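Local coordinates for protein YciF (Escherichia coli, PDB 2GS4) that forms a homodimer of helical, rubrerythrin-like subunits, is known as a stress protein, and probably binds metal, at the interface of chains A and B. Coordinates in Å, arbitrary orientation; residue numbers count along the deposited sequence, not the author numbering. Chains: chain A/B, Protein yciF.

Contact 1: the interface of chains A and B. Residues chain A 6, 9, 12; chain B 119, 122-123.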
loop_
_atom_site.group_PDB
_atom_site.type_symbol
_atom_site.label_atom_id
_atom_site.label_comp_id
_atom_site.label_asym_id
_atom_site.label_seq_id
_atom_site.Cartn_x
_atom_site.Cartn_y
_atom_site.Cartn_z
ATOM N N ILE A 6 9.175 -14.989 11.119
ATOM C CA ILE A 6 9.661 -14.084 10.082
ATOM C C ILE A 6 9.266 -14.693 8.748
ATOM O O ILE A 6 8.923 -14.009 7.785
ATOM C CB ILE A 6 11.195 -13.975 10.168
ATOM C CG1 ILE A 6 11.584 -13.370 11.519
ATOM C CG2 ILE A 6 11.746 -13.165 9.001
ATOM C CD1 ILE A 6 10.838 -12.088 11.861
ATOM N N VAL A 9 5.726 -13.954 7.821
ATOM C CA VAL A 9 5.663 -12.571 7.348
ATOM C C VAL A 9 6.198 -12.516 5.924
ATOM O O VAL A 9 5.612 -11.869 5.059
ATOM C CB VAL A 9 6.514 -11.606 8.224
ATOM C CG1 VAL A 9 6.532 -10.208 7.594
ATOM C CG2 VAL A 9 5.941 -11.516 9.631
ATOM N N HIS A 12 3.774 -14.113 3.471
ATOM C CA HIS A 12 2.628 -13.220 3.334
ATOM C C HIS A 12 2.952 -12.066 2.379
ATOM O O HIS A 12 2.211 -11.817 1.426
ATOM C CB HIS A 12 2.227 -12.650 4.702
ATOM C CG HIS A 12 1.362 -11.430 4.616
ATOM N ND1 HIS A 12 0.046 -11.473 4.210
ATOM C CD2 HIS A 12 1.634 -10.128 4.874
ATOM C CE1 HIS A 12 -0.459 -10.253 4.226
ATOM N NE2 HIS A 12 0.484 -9.417 4.625
ATOM N N THR B 119 1.563 -7.551 10.850
ATOM C CA THR B 119 2.963 -7.702 10.465
ATOM C C THR B 119 3.913 -6.994 11.433
ATOM O O THR B 119 4.959 -7.535 11.782
ATOM C CB THR B 119 3.208 -7.175 9.030
ATOM O OG1 THR B 119 2.471 -7.977 8.093
ATOM C CG2 THR B 119 4.690 -7.254 8.680
ATOM N N THR B 122 4.065 -9.045 14.765
ATOM C CA THR B 122 4.868 -10.244 14.634
ATOM C C THR B 122 6.349 -9.881 14.614
ATOM O O THR B 122 7.161 -10.540 15.258
ATOM C CB THR B 122 4.505 -11.002 13.352
ATOM O OG1 THR B 122 3.141 -11.440 13.430
ATOM C CG2 THR B 122 5.403 -12.221 13.189
ATOM N N LEU B 123 6.702 -8.837 13.869
ATOM C CA LEU B 123 8.095 -8.413 13.805
ATOM C C LEU B 123 8.573 -7.989 15.190
ATOM O O LEU B 123 9.672 -8.361 15.617
ATOM C CB LEU B 123 8.271 -7.258 12.811
ATOM C CG LEU B 123 8.251 -7.599 11.318
ATOM C CD1 LEU B 123 8.245 -6.312 10.516
ATOM C CD2 LEU B 123 9.471 -8.452 10.958
#

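Contact 2: the interface of chains A and B. Residues chain A 119, 122-123, 126; chain B 4-5, 9.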
loop_
_atom_site.group_PDB
_atom_site.type_symbol
_atom_site.label_atom_id
_atom_site.label_comp_id
_atom_site.label_asym_id
_atom_site.label_seq_id
_atom_site.Cartn_x
_atom_site.Cartn_y
_atom_site.Cartn_z
ATOM N N THR A 119 11.968 -4.573 1.144
ATOM C CA THR A 119 11.554 -5.319 2.329
ATOM C C THR A 119 11.709 -6.834 2.131
ATOM O O THR A 119 12.271 -7.518 2.982
ATOM C CB THR A 119 10.078 -4.981 2.696
ATOM O OG1 THR A 119 9.985 -3.598 3.069
ATOM C CG2 THR A 119 9.596 -5.846 3.850
ATOM N N THR A 122 15.459 -7.971 2.031
ATOM C CA THR A 122 16.079 -7.960 3.359
ATOM C C THR A 122 15.578 -9.151 4.180
ATOM O O THR A 122 16.371 -9.837 4.833
ATOM C CB THR A 122 15.790 -6.617 4.115
ATOM O OG1 THR A 122 16.351 -5.522 3.380
ATOM C CG2 THR A 122 16.409 -6.623 5.509
ATOM N N LEU A 123 14.274 -9.413 4.138
ATOM C CA LEU A 123 13.712 -10.539 4.875
ATOM C C LEU A 123 14.318 -11.842 4.362
ATOM O O LEU A 123 14.746 -12.685 5.144
ATOM C CB LEU A 123 12.189 -10.577 4.734
ATOM C CG LEU A 123 11.449 -9.444 5.448
ATOM C CD1 LEU A 123 9.950 -9.657 5.317
ATOM C CD2 LEU A 123 11.846 -9.409 6.917
ATOM N N GLN A 126 17.798 -12.128 5.647
ATOM C CA GLN A 126 17.793 -12.429 7.067
ATOM C C GLN A 126 17.284 -13.828 7.399
ATOM O O GLN A 126 17.525 -14.330 8.497
ATOM C CB GLN A 126 16.984 -11.359 7.807
ATOM C CG GLN A 126 17.738 -10.043 7.937
ATOM C CD GLN A 126 18.780 -10.087 9.042
ATOM O OE1 GLN A 126 18.457 -9.934 10.218
ATOM N NE2 GLN A 126 20.033 -10.312 8.669
ATOM N N LYS B 4 19.711 -3.144 6.695
ATOM C CA LYS B 4 19.779 -4.518 6.125
ATOM C C LYS B 4 19.455 -5.559 7.188
ATOM O O LYS B 4 19.779 -6.740 7.033
ATOM C CB LYS B 4 21.176 -4.784 5.551
ATOM C CG LYS B 4 22.325 -4.485 6.506
ATOM C CD LYS B 4 23.619 -5.166 6.059
ATOM C CE LYS B 4 23.929 -4.918 4.591
ATOM N NZ LYS B 4 25.218 -5.549 4.190
ATOM N N THR B 5 18.813 -5.111 8.265
ATOM C CA THR B 5 18.446 -5.995 9.366
ATOM C C THR B 5 16.943 -6.017 9.567
ATOM O O THR B 5 16.219 -5.185 9.019
ATOM C CB THR B 5 19.042 -5.518 10.694
ATOM O OG1 THR B 5 18.427 -4.276 11.065
ATOM C CG2 THR B 5 20.540 -5.300 10.563
ATOM N N VAL B 9 13.798 -3.314 8.775
ATOM C CA VAL B 9 12.522 -3.568 8.130
ATOM C C VAL B 9 11.391 -3.067 9.031
ATOM O O VAL B 9 10.463 -2.417 8.568
ATOM C CB VAL B 9 12.378 -5.073 7.797
ATOM C CG1 VAL B 9 10.976 -5.392 7.331
ATOM C CG2 VAL B 9 13.381 -5.430 6.702
#

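Contact 3: the interface of chains A and B. Residues chain A 81, 108, 111; chain B 74, 76, 79.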
loop_
_atom_site.group_PDB
_atom_site.type_symbol
_atom_site.label_atom_id
_atom_site.label_comp_id
_atom_site.label_asym_id
_atom_site.label_seq_id
_atom_site.Cartn_x
_atom_site.Cartn_y
_atom_site.Cartn_z
ATOM N N LEU A 81 -3.752 1.728 -5.891
ATOM C CA LEU A 81 -2.807 2.473 -6.718
ATOM C C LEU A 81 -3.197 2.394 -8.193
ATOM O O LEU A 81 -2.987 3.342 -8.960
ATOM C CB LEU A 81 -1.386 1.935 -6.500
ATOM C CG LEU A 81 -0.851 2.173 -5.082
ATOM C CD1 LEU A 81 0.511 1.503 -4.883
ATOM C CD2 LEU A 81 -0.747 3.666 -4.841
ATOM N N LYS A 108 4.030 6.480 -8.312
ATOM C CA LYS A 108 3.466 6.083 -7.019
ATOM C C LYS A 108 3.493 4.559 -6.963
ATOM O O LYS A 108 3.798 3.968 -5.926
ATOM C CB LYS A 108 2.020 6.590 -6.870
ATOM C CG LYS A 108 1.884 8.097 -6.608
ATOM C CD LYS A 108 2.463 8.472 -5.253
ATOM C CE LYS A 108 2.223 9.943 -4.925
ATOM N NZ LYS A 108 2.701 10.266 -3.550
ATOM N N HIS A 111 6.963 3.686 -6.213
ATOM C CA HIS A 111 7.361 3.931 -4.829
ATOM C C HIS A 111 6.970 2.686 -4.033
ATOM O O HIS A 111 7.759 2.162 -3.240
ATOM C CB HIS A 111 6.645 5.172 -4.277
ATOM C CG HIS A 111 6.928 5.447 -2.830
ATOM N ND1 HIS A 111 7.577 6.584 -2.399
ATOM C CD2 HIS A 111 6.626 4.742 -1.713
ATOM C CE1 HIS A 111 7.662 6.569 -1.081
ATOM N NE2 HIS A 111 7.093 5.464 -0.640
ATOM N N LYS B 74 6.248 9.071 2.898
ATOM C CA LYS B 74 4.861 9.116 2.506
ATOM C C LYS B 74 4.437 7.703 2.140
ATOM O O LYS B 74 5.058 7.050 1.295
ATOM C CB LYS B 74 4.661 10.063 1.317
ATOM C CG LYS B 74 3.234 10.587 1.208
ATOM C CD LYS B 74 3.133 11.709 0.189
ATOM C CE LYS B 74 1.819 12.460 0.348
ATOM N NZ LYS B 74 1.839 13.761 -0.373
ATOM N N VAL B 76 2.406 5.685 0.230
ATOM C CA VAL B 76 1.701 5.815 -1.027
ATOM C C VAL B 76 0.439 4.947 -1.126
ATOM O O VAL B 76 -0.555 5.367 -1.727
ATOM C CB VAL B 76 2.716 5.542 -2.168
ATOM C CG1 VAL B 76 2.033 5.304 -3.483
ATOM C CG2 VAL B 76 3.671 6.751 -2.269
ATOM N N GLU B 79 -2.593 6.691 0.225
ATOM C CA GLU B 79 -3.084 7.755 -0.648
ATOM C C GLU B 79 -4.141 7.154 -1.575
ATOM O O GLU B 79 -5.229 7.702 -1.743
ATOM C CB GLU B 79 -1.949 8.335 -1.506
ATOM C CG GLU B 79 -0.940 9.223 -0.771
ATOM C CD GLU B 79 0.249 9.579 -1.645
ATOM O OE1 GLU B 79 1.144 10.292 -1.167
ATOM O OE2 GLU B 79 0.299 9.148 -2.813
#

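Contact 1: the interface of chains A and B
Helix packs against helix in this apolar patch of the homodimer interface, where A:Val9 meets B:Thr119 and B:Thr122 and helps hold the two subunits together. A:Val9 works with both of its methyls. CG1 of A:Val9, placed anti to the backbone N (chi1 174°), reaches the methyl CG2 of B:Thr119 at 3.6 Å, the two side chains crossing at a slant. CG2 of A:Val9 meets the methyl CG2 of B:Thr122 at 3.7 Å, and here the side chains slide past each other in opposite directions. Both threonines hold their methyl anti to the backbone N, at chi1 near -64°, which turns the carbon branch rather than the hydroxyl toward the valine. One helical turn back along chain A, the tip of A:Ile6, CD1, approaches CD2 of B:Leu123 at 4.0 Å, the two side chains crossing at about a right angle. On the other flank the imidazole carbon CD2 of A:His12 stands 4.0 Å from the hydroxyl OG1 of B:Thr119, a loose contact at the margin. The chain A residues lie on successive turns at the start of helix 6-33, and their partners occupy the C-terminal part of the long helix 96-127 of chain B.

Contact 2: the interface of chains A and B
With chi1 of 171°, B:Val9 points CG1 anti to its own backbone N and leaves CG2 beside it, so that its two methyls address different residues of chain A. A:Thr122, at chi1 -62°, has its methyl opposite the backbone N and its hydroxyl opposite the carbonyl carbon, which brings the methyl into the contact. CG2 of A:Thr122 lies 3.5 Å from CG2 of B:Val9, a snug fit as the side chains slide past each other in opposite directions. The other valine methyl, CG1 of B:Val9, touches CG2 of A:Thr119 at 3.8 Å and comes within 4.1 Å of CD2 of A:Leu123, whose side chain crosses it at about a right angle. The methyl CG2 of A:Thr122 also packs on the start of chain B, 3.6 Å from the carbonyl carbon C of B:Lys4. Further along the helix, the bent chain of A:Gln126 lays its amide beside this backbone, with NE2 of A:Gln126 3.9 Å from the carbonyl O of B:Lys4, too distant for a hydrogen bond, and OE1 4.0 Å from CA of B:Thr5, plain packing. Cutting A:Gln126 back to an alanine would probably leave the backbone of B:Lys4 and B:Thr5 less covered on that side and freer to shift. The patch fastens the N-terminal segment and first helix of chain B to helix 95-126 of chain A, adding to the grip of the homodimer.

Contact 3: the interface of chains A and B
B:Val76 sits at the middle of this patch, wedged by its two methyls among A:Leu81, A:Lys108 and A:His111. CG1 of B:Val76 packs against CD2 of A:Leu81 at 3.5 Å, the side chains meeting at about a right angle, and also against CB of A:Lys108 at 3.6 Å. The second methyl, CG2 of B:Val76, lies over a face of the A:His111 imidazole, 3.7 Å from the ring centroid and shifted toward the rim, in a CH-pi contact. Along the edge of this core runs the aliphatic chain of A:Lys108, bent at chi2 (-66°) and extended beyond, which carries its ammonium to B:Glu79. There NZ of A:Lys108 forms a two-pronged salt bridge, giving hydrogen bonds to OE2 at 2.7 Å and OE1 at 2.8 Å of B:Glu79. Both carboxylate oxygens use their syn lone pairs, so the ammonium lies in the fork between them, which probably limits how far the carboxylate can turn. On its own side of the interface, B:Glu79 has a longer ionic contact from the poorly ordered B:Lys74, with NZ of B:Lys74 3.6 Å from OE1 of B:Glu79. The two lysines probably share the negative charge of the carboxylate. At another edge of the patch, NE2 of A:His111 stands 3.2 Å from the carbonyl O of B:Lys74. The site joins the start of helix 76-90 of chain B to helices 76-89 and 95-126 of chain A, adding a charged clamp to the apolar contacts of the dimer.

Contacts 1 and 2 match across the two-fold axis: each sets Val9 of one subunit against Thr119 and Thr122 of the other, with Leu123 close by, and their C-alpha centres lie about 12 Å apart. Contact 3 lies further along the subunits, its centre about 22 Å from that of contact 1 and 21 Å from that of contact 2. Helix 95-126 of chain A serves both contact 2, through its C-terminal part, and contact 3, two or more turns earlier. Because the long helix is gripped at separated levels, the contacts together probably limit rocking of one subunit against the other.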